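Local coordinates for putative uncharacterized protein (Leishmania major, PDB 3M3I), which is of unknown function but belongs to the DUF985 family of the cupin superfamily and pairs with a second copy of itself in the assembly, at residues A21-W24 against I25-Q29; E188-T191 against Q192-M196. All coordinates share one frame; numbering follows the deposited sequence.

Interaction 1: residues A21-W24 against I25-Q29; sequences AEFW and IKRLQ
Phe-23 and Arg-27, one helical turn apart, meet through an aromatic face and an aliphatic chain. Arg-27 runs extended from CG to NE and lays CD over one face of the phenyl ring, 3.6 Å from its centroid and displaced toward the rim, a CH-pi contact. With CG of Phe-23 anti to the backbone N (chi1 173°), the ring lies where that chain can cross it. NE of Arg-27 comes 3.2 Å from CE2 of Phe-23, but the guanidinium plane is turned 42° from the ring, so the charged end does not stack flat. Arginine suits this exposed position because its methylenes cover the ring while its charge stays at the surface; Val-140 of the second subunit packs on both residues.

Trp-24 and Leu-28 run alongside each other in the same direction, with CE3 of the indole 3.6 Å from CD1 of the leucine. Trp-24, and Leu-28 just past the end of helix 21-27, face the cupin beta sheet, resting on strands 56-67 and 172-179 through Leu-66, Tyr-64 and Leu-173. Burial suits the large indole because its one polar atom, NE1, is bonded to the hydroxyl of Tyr-171. Phe-23 CD1 sits over the centre of the indole.

Backbone i to i+4 bonds, such as Lys-26 N to Glu-22 O at 2.9 Å, continue up to Leu-28 N to Trp-24 O. A Schellman motif then ends the helix: Gln-29, the positive-phi C-prime residue, bonds O of Lys-26 through its N, and the next residue's N bonds O of Ile-25.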
loop_
_atom_site.group_PDB
_atom_site.type_symbol
_atom_site.label_atom_id
_atom_site.label_comp_id
_atom_site.label_asym_id
_atom_site.label_seq_id
_atom_site.Cartn_x
_atom_site.Cartn_y
_atom_site.Cartn_z
ATOM N N ALA A 21 15.735 -9.502 10.041
ATOM C CA ALA A 21 14.433 -10.196 9.970
ATOM C C ALA A 21 13.767 -10.519 11.310
ATOM O O ALA A 21 12.562 -10.346 11.453
ATOM C CB ALA A 21 14.547 -11.480 9.140
ATOM N N GLU A 22 14.544 -11.006 12.274
ATOM C CA GLU A 22 14.031 -11.329 13.613
ATOM C C GLU A 22 13.257 -10.173 14.215
ATOM O O GLU A 22 12.182 -10.376 14.778
ATOM C CB GLU A 22 15.174 -11.689 14.578
ATOM C CG GLU A 22 15.800 -13.037 14.319
ATOM C CD GLU A 22 16.913 -13.401 15.308
ATOM O OE1 GLU A 22 16.932 -12.891 16.455
ATOM O OE2 GLU A 22 17.770 -14.224 14.918
ATOM N N PHE A 23 13.836 -8.974 14.113
ATOM C CA PHE A 23 13.235 -7.737 14.621
ATOM C C PHE A 23 11.816 -7.526 14.081
ATOM O O PHE A 23 10.889 -7.293 14.846
ATOM C CB PHE A 23 14.146 -6.538 14.270
ATOM C CG PHE A 23 13.553 -5.193 14.591
ATOM C CD1 PHE A 23 12.713 -4.553 13.678
ATOM C CD2 PHE A 23 13.846 -4.561 15.789
ATOM C CE1 PHE A 23 12.167 -3.312 13.970
ATOM C CE2 PHE A 23 13.310 -3.311 16.087
ATOM C CZ PHE A 23 12.467 -2.685 15.180
ATOM N N TRP A 24 11.652 -7.616 12.769
ATOM C CA TRP A 24 10.353 -7.360 12.134
ATOM C C TRP A 24 9.337 -8.475 12.363
ATOM O O TRP A 24 8.143 -8.205 12.445
ATOM C CB TRP A 24 10.512 -7.136 10.641
ATOM C CG TRP A 24 11.231 -5.905 10.322
ATOM C CD1 TRP A 24 12.453 -5.801 9.745
ATOM C CD2 TRP A 24 10.792 -4.573 10.593
ATOM N NE1 TRP A 24 12.805 -4.479 9.627
ATOM C CE2 TRP A 24 11.797 -3.704 10.136
ATOM C CE3 TRP A 24 9.643 -4.035 11.176
ATOM C CZ2 TRP A 24 11.694 -2.326 10.234
ATOM C CZ3 TRP A 24 9.536 -2.669 11.277
ATOM C CH2 TRP A 24 10.561 -1.823 10.807
ATOM N N ILE A 25 9.813 -9.717 12.474
ATOM C CA ILE A 25 8.918 -10.847 12.757
ATOM C C ILE A 25 8.366 -10.692 14.175
ATOM O O ILE A 25 7.159 -10.803 14.403
ATOM C CB ILE A 25 9.635 -12.217 12.614
ATOM C CG1 ILE A 25 9.868 -12.538 11.138
ATOM C CG2 ILE A 25 8.819 -13.311 13.269
ATOM C CD1 ILE A 25 10.426 -13.905 10.887
ATOM N N LYS A 26 9.256 -10.414 15.119
ATOM C CA LYS A 26 8.844 -10.121 16.483
ATOM C C LYS A 26 7.841 -8.975 16.519
ATOM O O LYS A 26 6.700 -9.170 16.899
ATOM C CB LYS A 26 10.051 -9.774 17.353
ATOM C CG LYS A 26 9.704 -9.520 18.808
ATOM C CD LYS A 26 10.964 -9.429 19.661
ATOM C CE LYS A 26 10.655 -8.846 21.045
ATOM N NZ LYS A 26 10.339 -7.373 21.015
ATOM N N ARG A 27 8.265 -7.794 16.084
ATOM C CA ARG A 27 7.499 -6.574 16.337
ATOM C C ARG A 27 6.172 -6.509 15.593
ATOM O O ARG A 27 5.193 -5.987 16.123
ATOM C CB ARG A 27 8.370 -5.336 16.087
ATOM C CG ARG A 27 9.290 -5.098 17.273
ATOM C CD ARG A 27 10.209 -3.944 17.086
ATOM N NE ARG A 27 11.027 -3.736 18.279
ATOM C CZ ARG A 27 10.594 -3.191 19.419
ATOM N NH1 ARG A 27 9.324 -2.796 19.554
ATOM N NH2 ARG A 27 11.440 -3.049 20.443
ATOM N N LEU A 28 6.137 -7.072 14.390
ATOM C CA LEU A 28 4.912 -7.092 13.584
ATOM C C LEU A 28 4.157 -8.411 13.721
ATOM O O LEU A 28 3.172 -8.636 13.029
ATOM C CB LEU A 28 5.231 -6.800 12.113
ATOM C CG LEU A 28 5.887 -5.436 11.849
ATOM C CD1 LEU A 28 6.353 -5.354 10.416
ATOM C CD2 LEU A 28 4.943 -4.303 12.178
ATOM N N GLN A 29 4.627 -9.275 14.618
ATOM C CA GLN A 29 3.943 -10.517 14.954
ATOM C C GLN A 29 3.650 -11.347 13.691
ATOM O O GLN A 29 2.602 -11.946 13.521
ATOM C CB GLN A 29 2.709 -10.191 15.813
ATOM C CG GLN A 29 3.123 -9.564 17.179
ATOM C CD GLN A 29 2.080 -8.634 17.826
ATOM O OE1 GLN A 29 1.206 -8.039 17.156
ATOM N NE2 GLN A 29 2.193 -8.480 19.144
#

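Interaction 2: residues E188-T191 against Q192-M196; sequences EIFT and QAQLM
Leu-195 overlaps Phe-190 with both of its methyls: CD2 comes 3.5 Å from CD2 of the phenyl ring, and CD1 packs 3.6 Å from CB of the phenylalanine. The leucine is set nearly perpendicular to the aromatic side chain, so its branched end meets both the start of that chain and one corner of the ring. Two bulky apolar residues suit this buried spot, where Leu-75 and Ala-210 also border the leucine and Arg-77 of strand 76-77 touches the phenylalanine.

Gln-194 comes to the same ring from its edge. Its CG stands anti to the backbone N (chi1 176°), and the chain beyond is extended, which carries the amide back toward the residues before the helix, Phe-190 and Thr-191. There OE1 accepts the N-H of Thr-191 at 3.2 Å, with the donor in the carbonyl plane and an N-H...O angle of 156°. The same oxygen lies 3.8 Å from CD2 of Phe-190, near the ring plane, where the weakly positive ring hydrogens would suit it.

Thr-191 is gripped at both ends of its backbone, for its O accepts the N-H of Leu-195 at 3.1 Å and, weakly, that of Gln-194. Threonine is often found at N-caps; here its OG1 lies 3.3 Å from CB of Gln-194. Gln-192 turns away and donates NE2 to O of Ala-210.

A threonine at the N-cap whose N-H is taken by the side chain three residues on represents one half of a capping box, here at the passage from strand 188-189 into helix 192-198.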
loop_
_atom_site.group_PDB
_atom_site.type_symbol
_atom_site.label_atom_id
_atom_site.label_comp_id
_atom_site.label_asym_id
_atom_site.label_seq_id
_atom_site.Cartn_x
_atom_site.Cartn_y
_atom_site.Cartn_z
ATOM N N GLU A 188 -4.372 -20.245 -5.144
ATOM C CA GLU A 188 -3.918 -21.453 -5.818
ATOM C C GLU A 188 -2.406 -21.524 -5.705
ATOM O O GLU A 188 -1.731 -20.570 -6.022
ATOM C CB GLU A 188 -4.355 -21.474 -7.292
ATOM C CG GLU A 188 -3.824 -22.683 -8.087
ATOM C CD GLU A 188 -4.664 -23.039 -9.310
ATOM O OE1 GLU A 188 -5.464 -22.189 -9.764
ATOM O OE2 GLU A 188 -4.513 -24.179 -9.835
ATOM N N ILE A 189 -1.885 -22.648 -5.229
ATOM C CA ILE A 189 -0.441 -22.831 -5.108
ATOM C C ILE A 189 -0.036 -23.889 -6.129
ATOM O O ILE A 189 -0.813 -24.774 -6.449
ATOM C CB ILE A 189 -0.031 -23.207 -3.665
ATOM C CG1 ILE A 189 1.479 -23.114 -3.469
ATOM C CG2 ILE A 189 -0.483 -24.632 -3.307
ATOM C CD1 ILE A 189 2.010 -21.692 -3.476
ATOM N N PHE A 190 1.168 -23.770 -6.666
ATOM C CA PHE A 190 1.613 -24.622 -7.746
ATOM C C PHE A 190 2.808 -25.459 -7.288
ATOM O O PHE A 190 3.388 -25.185 -6.235
ATOM C CB PHE A 190 1.975 -23.767 -8.974
ATOM C CG PHE A 190 0.817 -22.940 -9.512
ATOM C CD1 PHE A 190 0.662 -21.616 -9.144
ATOM C CD2 PHE A 190 -0.116 -23.497 -10.371
ATOM C CE1 PHE A 190 -0.390 -20.870 -9.616
ATOM C CE2 PHE A 190 -1.174 -22.751 -10.860
ATOM C CZ PHE A 190 -1.313 -21.437 -10.487
ATOM N N THR A 191 3.114 -26.503 -8.064
ATOM C CA THR A 191 4.339 -27.313 -7.941
ATOM C C THR A 191 5.050 -27.377 -9.296
ATOM O O THR A 191 4.434 -27.130 -10.338
ATOM C CB THR A 191 4.036 -28.758 -7.497
ATOM O OG1 THR A 191 3.253 -29.429 -8.495
ATOM C CG2 THR A 191 3.317 -28.771 -6.162
ATOM N N GLN A 192 6.333 -27.714 -9.297
ATOM C CA GLN A 192 7.103 -27.725 -10.542
ATOM C C GLN A 192 6.597 -28.703 -11.617
ATOM O O GLN A 192 6.493 -28.338 -12.778
ATOM C CB GLN A 192 8.567 -28.029 -10.250
ATOM C CG GLN A 192 9.342 -26.880 -9.624
ATOM C CD GLN A 192 10.684 -27.335 -9.128
ATOM O OE1 GLN A 192 11.226 -28.339 -9.609
ATOM N NE2 GLN A 192 11.224 -26.619 -8.156
ATOM N N ALA A 193 6.309 -29.944 -11.230
ATOM C CA ALA A 193 5.902 -30.992 -12.184
ATOM C C ALA A 193 4.555 -30.689 -12.802
ATOM O O ALA A 193 4.235 -31.179 -13.891
ATOM C CB ALA A 193 5.852 -32.371 -11.502
ATOM N N GLN A 194 3.750 -29.919 -12.073
ATOM C CA GLN A 194 2.485 -29.438 -12.567
ATOM C C GLN A 194 2.719 -28.350 -13.622
ATOM O O GLN A 194 2.176 -28.434 -14.735
ATOM C CB GLN A 194 1.672 -28.898 -11.397
ATOM C CG GLN A 194 0.341 -28.258 -11.777
ATOM C CD GLN A 194 -0.245 -27.480 -10.628
ATOM O OE1 GLN A 194 0.451 -27.163 -9.669
ATOM N NE2 GLN A 194 -1.539 -27.175 -10.711
ATOM N N LEU A 195 3.526 -27.342 -13.281
ATOM C CA LEU A 195 3.740 -26.174 -14.171
ATOM C C LEU A 195 4.584 -26.532 -15.393
ATOM O O LEU A 195 4.339 -26.029 -16.483
ATOM C CB LEU A 195 4.374 -25.001 -13.417
ATOM C CG LEU A 195 3.556 -24.325 -12.307
ATOM C CD1 LEU A 195 4.386 -23.283 -11.542
ATOM C CD2 LEU A 195 2.285 -23.690 -12.847
ATOM N N MET A 196 5.575 -27.402 -15.218
ATOM C CA MET A 196 6.358 -27.893 -16.356
ATOM C C MET A 196 5.505 -28.577 -17.428
ATOM O O MET A 196 5.870 -28.577 -18.603
ATOM C CB MET A 196 7.456 -28.854 -15.890
ATOM C CG MET A 196 8.612 -28.147 -15.189
ATOM S SD MET A 196 9.355 -26.880 -16.219
ATOM C CE MET A 196 10.363 -27.891 -17.300
#

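How the interactions relate
The two contacts share no element: their centres lie 30 Å apart, and their nearest atoms are about 18 Å from each other. Interaction 1 lies along helix 21-27 and at its C-terminal end, whereas interaction 2 marks the start of helix 192-198, just after an outermost strand of the five-stranded sheet. The first is a surface contact, with Trp-24 buried between the larger sheet and the second subunit, which also meets Phe-23 and Arg-27; the second is partly buried and touches no other chain of the assembly. Their chemistry follows: side chains in interaction 1 meet mainly by aromatic and aliphatic packing, including a CH-pi contact, while interaction 2 adds a side-chain amide that binds the backbone.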